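DNA polymerase (Pyrobaculum calidifontis, PDB 5MDN) probably extends DNA chains by adding deoxyribonucleotides from their triphosphates, releasing diphosphate, as a family B DNA polymerase of a hyperthermophilic archaeon. Local coordinates at residues F285-V290 / R613-G618; V416-F421 / K591-V596. One frame throughout, in Å; residues are numbered along the deposited sequence.

Interaction 1: residues F285-V290 / R613-G618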
loop_
_atom_site.group_PDB
_atom_site.type_symbol
_atom_site.label_atom_id
_atom_site.label_comp_id
_atom_site.label_asym_id
_atom_site.label_seq_id
_atom_site.Cartn_x
_atom_site.Cartn_y
_atom_site.Cartn_z
ATOM N N PHE A 285 2.759 6.337 -0.563
ATOM C CA PHE A 285 3.109 7.743 -0.377
ATOM C C PHE A 285 3.948 8.241 -1.548
ATOM O O PHE A 285 5.101 7.819 -1.711
ATOM C CB PHE A 285 3.864 7.953 0.938
ATOM C CG PHE A 285 3.108 7.498 2.155
ATOM C CD1 PHE A 285 1.731 7.636 2.226
ATOM C CD2 PHE A 285 3.778 6.956 3.237
ATOM C CE1 PHE A 285 1.038 7.225 3.348
ATOM C CE2 PHE A 285 3.088 6.542 4.363
ATOM C CZ PHE A 285 1.716 6.679 4.417
ATOM N N PRO A 286 3.416 9.139 -2.380
ATOM C CA PRO A 286 4.155 9.589 -3.565
ATOM C C PRO A 286 5.246 10.611 -3.285
ATOM O O PRO A 286 5.956 10.997 -4.221
ATOM C CB PRO A 286 3.048 10.200 -4.431
ATOM C CG PRO A 286 2.091 10.760 -3.431
ATOM C CD PRO A 286 2.089 9.778 -2.282
ATOM N N GLU A 287 5.398 11.068 -2.040
ATOM C CA GLU A 287 6.367 12.113 -1.727
ATOM C C GLU A 287 7.782 11.586 -1.497
ATOM O O GLU A 287 8.741 12.348 -1.658
ATOM C CB GLU A 287 5.916 12.889 -0.486
ATOM C CG GLU A 287 4.473 13.371 -0.528
ATOM C CD GLU A 287 3.606 12.673 0.504
ATOM O OE1 GLU A 287 3.387 11.452 0.370
ATOM O OE2 GLU A 287 3.153 13.342 1.456
ATOM N N ILE A 288 7.935 10.312 -1.128
ATOM C CA ILE A 288 9.175 9.867 -0.495
ATOM C C ILE A 288 10.249 9.539 -1.532
ATOM O O ILE A 288 11.436 9.808 -1.311
ATOM C CB ILE A 288 8.885 8.666 0.422
ATOM C CG1 ILE A 288 7.795 9.015 1.444
ATOM C CG2 ILE A 288 10.162 8.201 1.110
ATOM C CD1 ILE A 288 8.321 9.411 2.810
ATOM N N LYS A 289 9.856 8.932 -2.657
ATOM C CA LYS A 289 10.703 8.739 -3.836
ATOM C C LYS A 289 11.763 7.649 -3.670
ATOM O O LYS A 289 12.270 7.128 -4.670
ATOM C CB LYS A 289 11.360 10.068 -4.241
ATOM C CG LYS A 289 12.881 10.065 -4.309
ATOM C CD LYS A 289 13.360 10.368 -5.719
ATOM C CE LYS A 289 14.862 10.191 -5.840
ATOM N NZ LYS A 289 15.347 10.462 -7.222
ATOM N N VAL A 290 12.085 7.263 -2.435
ATOM C CA VAL A 290 13.132 6.266 -2.222
ATOM C C VAL A 290 12.617 5.132 -1.341
ATOM O O VAL A 290 12.752 3.955 -1.696
ATOM C CB VAL A 290 14.397 6.909 -1.624
ATOM C CG1 VAL A 290 14.031 7.924 -0.548
ATOM C CG2 VAL A 290 15.323 5.833 -1.075
ATOM N N ARG A 613 12.161 19.740 5.123
ATOM C CA ARG A 613 12.074 18.481 4.395
ATOM C C ARG A 613 11.798 18.726 2.917
ATOM O O ARG A 613 10.907 19.501 2.556
ATOM C CB ARG A 613 10.977 17.597 4.986
ATOM C CG ARG A 613 11.332 16.931 6.301
ATOM C CD ARG A 613 10.175 16.075 6.780
ATOM N NE ARG A 613 8.979 16.880 7.013
ATOM C CZ ARG A 613 7.735 16.424 6.910
ATOM N NH1 ARG A 613 7.515 15.160 6.577
ATOM N NH2 ARG A 613 6.710 17.233 7.142
ATOM N N ILE A 614 12.573 18.073 2.066
ATOM C CA ILE A 614 12.309 18.033 0.633
ATOM C C ILE A 614 11.482 16.788 0.332
ATOM O O ILE A 614 11.735 15.710 0.886
ATOM C CB ILE A 614 13.625 18.039 -0.176
ATOM C CG1 ILE A 614 14.347 19.394 -0.090
ATOM C CG2 ILE A 614 13.384 17.668 -1.635
ATOM C CD1 ILE A 614 15.181 19.581 1.167
ATOM N N ASP A 615 10.492 16.925 -0.547
ATOM C CA ASP A 615 9.802 15.773 -1.106
ATOM C C ASP A 615 9.753 15.892 -2.621
ATOM O O ASP A 615 9.726 16.992 -3.177
ATOM C CB ASP A 615 8.382 15.594 -0.514
ATOM C CG ASP A 615 7.516 16.848 -0.618
ATOM O OD1 ASP A 615 7.678 17.645 -1.565
ATOM O OD2 ASP A 615 6.647 17.026 0.262
ATOM N N ILE A 616 9.770 14.740 -3.284
ATOM C CA ILE A 616 9.986 14.660 -4.723
ATOM C C ILE A 616 8.863 13.833 -5.328
ATOM O O ILE A 616 8.593 12.717 -4.872
ATOM C CB ILE A 616 11.358 14.046 -5.061
ATOM C CG1 ILE A 616 12.479 14.877 -4.430
ATOM C CG2 ILE A 616 11.544 13.954 -6.567
ATOM C CD1 ILE A 616 13.854 14.265 -4.566
ATOM N N VAL A 617 8.210 14.378 -6.351
ATOM C CA VAL A 617 7.052 13.753 -6.978
ATOM C C VAL A 617 7.367 13.535 -8.450
ATOM O O VAL A 617 7.866 14.445 -9.123
ATOM C CB VAL A 617 5.783 14.611 -6.815
ATOM C CG1 VAL A 617 4.600 13.949 -7.513
ATOM C CG2 VAL A 617 5.482 14.841 -5.343
ATOM N N GLY A 618 7.077 12.337 -8.945
ATOM C CA GLY A 618 7.437 11.965 -10.296
ATOM C C GLY A 618 8.796 11.288 -10.383
ATOM O O GLY A 618 9.651 11.417 -9.509
#

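Interaction 2: residues V416-F421 / K591-V596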
loop_
_atom_site.group_PDB
_atom_site.type_symbol
_atom_site.label_atom_id
_atom_site.label_comp_id
_atom_site.label_asym_id
_atom_site.label_seq_id
_atom_site.Cartn_x
_atom_site.Cartn_y
_atom_site.Cartn_z
ATOM N N VAL A 416 4.779 28.614 -2.365
ATOM C CA VAL A 416 3.720 27.982 -3.142
ATOM C C VAL A 416 2.841 27.168 -2.204
ATOM O O VAL A 416 3.350 26.404 -1.377
ATOM C CB VAL A 416 4.292 27.086 -4.258
ATOM C CG1 VAL A 416 3.176 26.351 -4.984
ATOM C CG2 VAL A 416 5.120 27.911 -5.232
ATOM N N LEU A 417 1.526 27.333 -2.333
ATOM C CA LEU A 417 0.548 26.531 -1.613
ATOM C C LEU A 417 -0.101 25.537 -2.567
ATOM O O LEU A 417 -0.472 25.891 -3.693
ATOM C CB LEU A 417 -0.532 27.411 -0.972
ATOM C CG LEU A 417 -0.090 28.444 0.065
ATOM C CD1 LEU A 417 -1.303 29.130 0.675
ATOM C CD2 LEU A 417 0.753 27.787 1.143
ATOM N N VAL A 418 -0.236 24.294 -2.112
ATOM C CA VAL A 418 -0.930 23.250 -2.856
ATOM C C VAL A 418 -2.304 23.053 -2.229
ATOM O O VAL A 418 -2.414 22.710 -1.045
ATOM C CB VAL A 418 -0.130 21.938 -2.864
ATOM C CG1 VAL A 418 -0.899 20.856 -3.607
ATOM C CG2 VAL A 418 1.234 22.160 -3.494
ATOM N N LEU A 419 -3.352 23.264 -3.019
ATOM C CA LEU A 419 -4.724 23.149 -2.545
ATOM C C LEU A 419 -5.286 21.791 -2.945
ATOM O O LEU A 419 -5.210 21.401 -4.114
ATOM C CB LEU A 419 -5.591 24.276 -3.108
ATOM C CG LEU A 419 -5.179 25.693 -2.694
ATOM C CD1 LEU A 419 -5.915 26.746 -3.510
ATOM C CD2 LEU A 419 -5.410 25.904 -1.208
ATOM N N ASP A 420 -5.853 21.083 -1.972
ATOM C CA ASP A 420 -6.377 19.739 -2.184
ATOM C C ASP A 420 -7.806 19.820 -2.709
ATOM O O ASP A 420 -8.674 20.423 -2.068
ATOM C CB ASP A 420 -6.325 18.933 -0.886
ATOM C CG ASP A 420 -6.518 17.446 -1.113
ATOM O OD1 ASP A 420 -6.707 17.037 -2.278
ATOM O OD2 ASP A 420 -6.490 16.687 -0.122
ATOM N N PHE A 421 -8.047 19.216 -3.873
ATOM C CA PHE A 421 -9.366 19.173 -4.491
ATOM C C PHE A 421 -9.956 17.765 -4.517
ATOM O O PHE A 421 -10.842 17.486 -5.330
ATOM C CB PHE A 421 -9.305 19.744 -5.909
ATOM C CG PHE A 421 -9.508 21.231 -5.978
ATOM C CD1 PHE A 421 -8.448 22.097 -5.781
ATOM C CD2 PHE A 421 -10.757 21.762 -6.256
ATOM C CE1 PHE A 421 -8.627 23.464 -5.850
ATOM C CE2 PHE A 421 -10.943 23.129 -6.327
ATOM C CZ PHE A 421 -9.876 23.981 -6.123
ATOM N N LYS A 591 0.001 21.309 1.044
ATOM C CA LYS A 591 1.417 21.547 1.286
ATOM C C LYS A 591 1.709 23.038 1.223
ATOM O O LYS A 591 1.143 23.755 0.394
ATOM C CB LYS A 591 2.292 20.803 0.267
ATOM C CG LYS A 591 2.205 19.289 0.353
ATOM C CD LYS A 591 2.814 18.767 1.643
ATOM C CE LYS A 591 2.581 17.272 1.793
ATOM N NZ LYS A 591 3.492 16.484 0.919
ATOM N N ASP A 592 2.597 23.496 2.103
ATOM C CA ASP A 592 3.104 24.867 2.092
ATOM C C ASP A 592 4.594 24.786 1.775
ATOM O O ASP A 592 5.411 24.521 2.663
ATOM C CB ASP A 592 2.847 25.566 3.427
ATOM C CG ASP A 592 3.347 27.002 3.443
ATOM O OD1 ASP A 592 3.707 27.528 2.368
ATOM O OD2 ASP A 592 3.376 27.609 4.535
ATOM N N TYR A 593 4.943 25.017 0.514
ATOM C CA TYR A 593 6.324 24.918 0.062
ATOM C C TYR A 593 7.008 26.278 0.124
ATOM O O TYR A 593 6.439 27.289 -0.303
ATOM C CB TYR A 593 6.386 24.376 -1.364
ATOM C CG TYR A 593 5.990 22.925 -1.512
ATOM C CD1 TYR A 593 6.686 21.922 -0.849
ATOM C CD2 TYR A 593 4.931 22.558 -2.331
ATOM C CE1 TYR A 593 6.330 20.593 -0.991
ATOM C CE2 TYR A 593 4.568 21.233 -2.479
ATOM C CZ TYR A 593 5.270 20.256 -1.806
ATOM O OH TYR A 593 4.911 18.936 -1.950
ATOM N N GLU A 594 8.230 26.296 0.660
ATOM C CA GLU A 594 9.050 27.500 0.587
ATOM C C GLU A 594 9.509 27.759 -0.843
ATOM O O GLU A 594 9.565 28.913 -1.285
ATOM C CB GLU A 594 10.246 27.372 1.529
ATOM C CG GLU A 594 11.089 28.628 1.648
ATOM C CD GLU A 594 12.183 28.491 2.691
ATOM O OE1 GLU A 594 12.172 27.487 3.434
ATOM O OE2 GLU A 594 13.053 29.384 2.767
ATOM N N ARG A 595 9.844 26.699 -1.577
ATOM C CA ARG A 595 10.250 26.807 -2.970
ATOM C C ARG A 595 9.910 25.507 -3.685
ATOM O O ARG A 595 9.882 24.435 -3.076
ATOM C CB ARG A 595 11.744 27.143 -3.086
ATOM C CG ARG A 595 12.077 28.086 -4.234
ATOM C CD ARG A 595 13.362 28.877 -4.007
ATOM N NE ARG A 595 13.266 29.779 -2.861
ATOM C CZ ARG A 595 13.890 29.601 -1.700
ATOM N NH1 ARG A 595 14.673 28.549 -1.513
ATOM N NH2 ARG A 595 13.732 30.487 -0.726
ATOM N N VAL A 596 9.658 25.613 -4.989
ATOM C CA VAL A 596 9.236 24.485 -5.818
ATOM C C VAL A 596 9.989 24.548 -7.138
ATOM O O VAL A 596 10.212 25.631 -7.689
ATOM C CB VAL A 596 7.709 24.488 -6.069
ATOM C CG1 VAL A 596 7.310 23.380 -7.036
ATOM C CG2 VAL A 596 6.951 24.332 -4.772
#

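Interaction 1: residues F285-V290 / R613-G618
A single backbone hydrogen bond joins the loop 285-290 to the strand 614-617: Ile616 N donates to Glu287 O over 3.1 Å, nearly straight at 162° and directed at a lone pair in the carbonyl plane. Glu287 CB meets Asp615 CB at 3.7 Å, but the carboxylates do not touch. Glu287 sets out with CG anti to its carbonyl carbon and bends at chi2 (113°), which carries OE2 to a salt bridge with Lys591 NZ. Asp615 holds CG in the crowded position between its backbone N and carbonyl carbon (chi1 53°); its OD1 accepts a hydrogen bond from Tyr593 OH, and its OD2 makes a weak, long pair with Lys591 NZ, whose charge probably eases the closeness of the two acids. Lys289 runs alongside Ile616 and points the same way; its CD lies 4.1 Å from Ile616 CD1, so the lysine methylenes give the branched isoleucine an apolar neighbour while the amine makes a weak hydrogen bond with Gln634. Val617 turns CG2 to Pro286 O, 4.0 Å away. Strand 614-617 is outermost in its antiparallel sheet, beside strand 605-609; the loop, between helices 278-282 and 293-299, lies against it and sends Ile288 onto Val296 and Tyr299.

Interaction 2: residues V416-F421 / K591-V596
Strands 416-420 and 591-593 run antiparallel, their axes 4.9 Å apart at closest approach with 165° between their directions, and Val416 with Tyr593 forms a hydrogen-bonded pair: Val416 N reaches Tyr593 O at 3.0 Å, and Tyr593 N returns to Val416 O at 2.8 Å, nearly along the C=O axis. Farther along, Val418 N gives Lys591 O a straight bond (171°), whereas the reciprocal bond from Lys591 N is weak.

Side chains alternate between the two faces. On one, Val418 turns CG2, anti to its carbonyl carbon, to the edge of the Tyr593 ring, 3.6 Å from CE2. Lys591 CB lies over one face of that ring, offset toward the rim, so a lysine serves here through its aliphatic root; bends at chi2 and chi4 then lead the amine away from the strand pair. Tyrosine suits the place because its ring packs among aliphatic groups while its hydroxyl is left for Asp615. Val416 crosses Val596 at about a right angle, CB to CG2 at 3.9 Å, two compact beta-branched residues meeting beside the corner at Glu594.

On the other face, Leu417 and Asp592 form the non-hydrogen-bonded pair and point the same way, Leu417 CD2 lying 3.2 Å from Asp592 OD1. Asp592 has CG anti to its backbone N (chi1 -179°), and its carboxylate has weak, long ion pairs with Arg610 and Lys568.

This is antiparallel pairing at the margin of the five-stranded palm sheet of the family B fold, with 588-593 outermost; strand 416-420 leads into the family's motif A.

The centres of interactions 1 and 2 lie 14 Å apart, on the same side of the chain's centre. Along the sequence the order is 285-290, 416-421, 591-596 and 613-618, so interaction 2 falls wholly between the two halves of interaction 1. The corner at Glu594 joins two beta sheets: 588-593 is the outermost strand beside 416-420, while 595-598 enters the four-stranded sheet that ends with 614-617. Two side chains of 591-596 bridge directly to interaction 1, one to each of its segments. A loop of the exonuclease domain is thereby tied to two neighbouring beta sheets of the polymerase region, away from the metal sites.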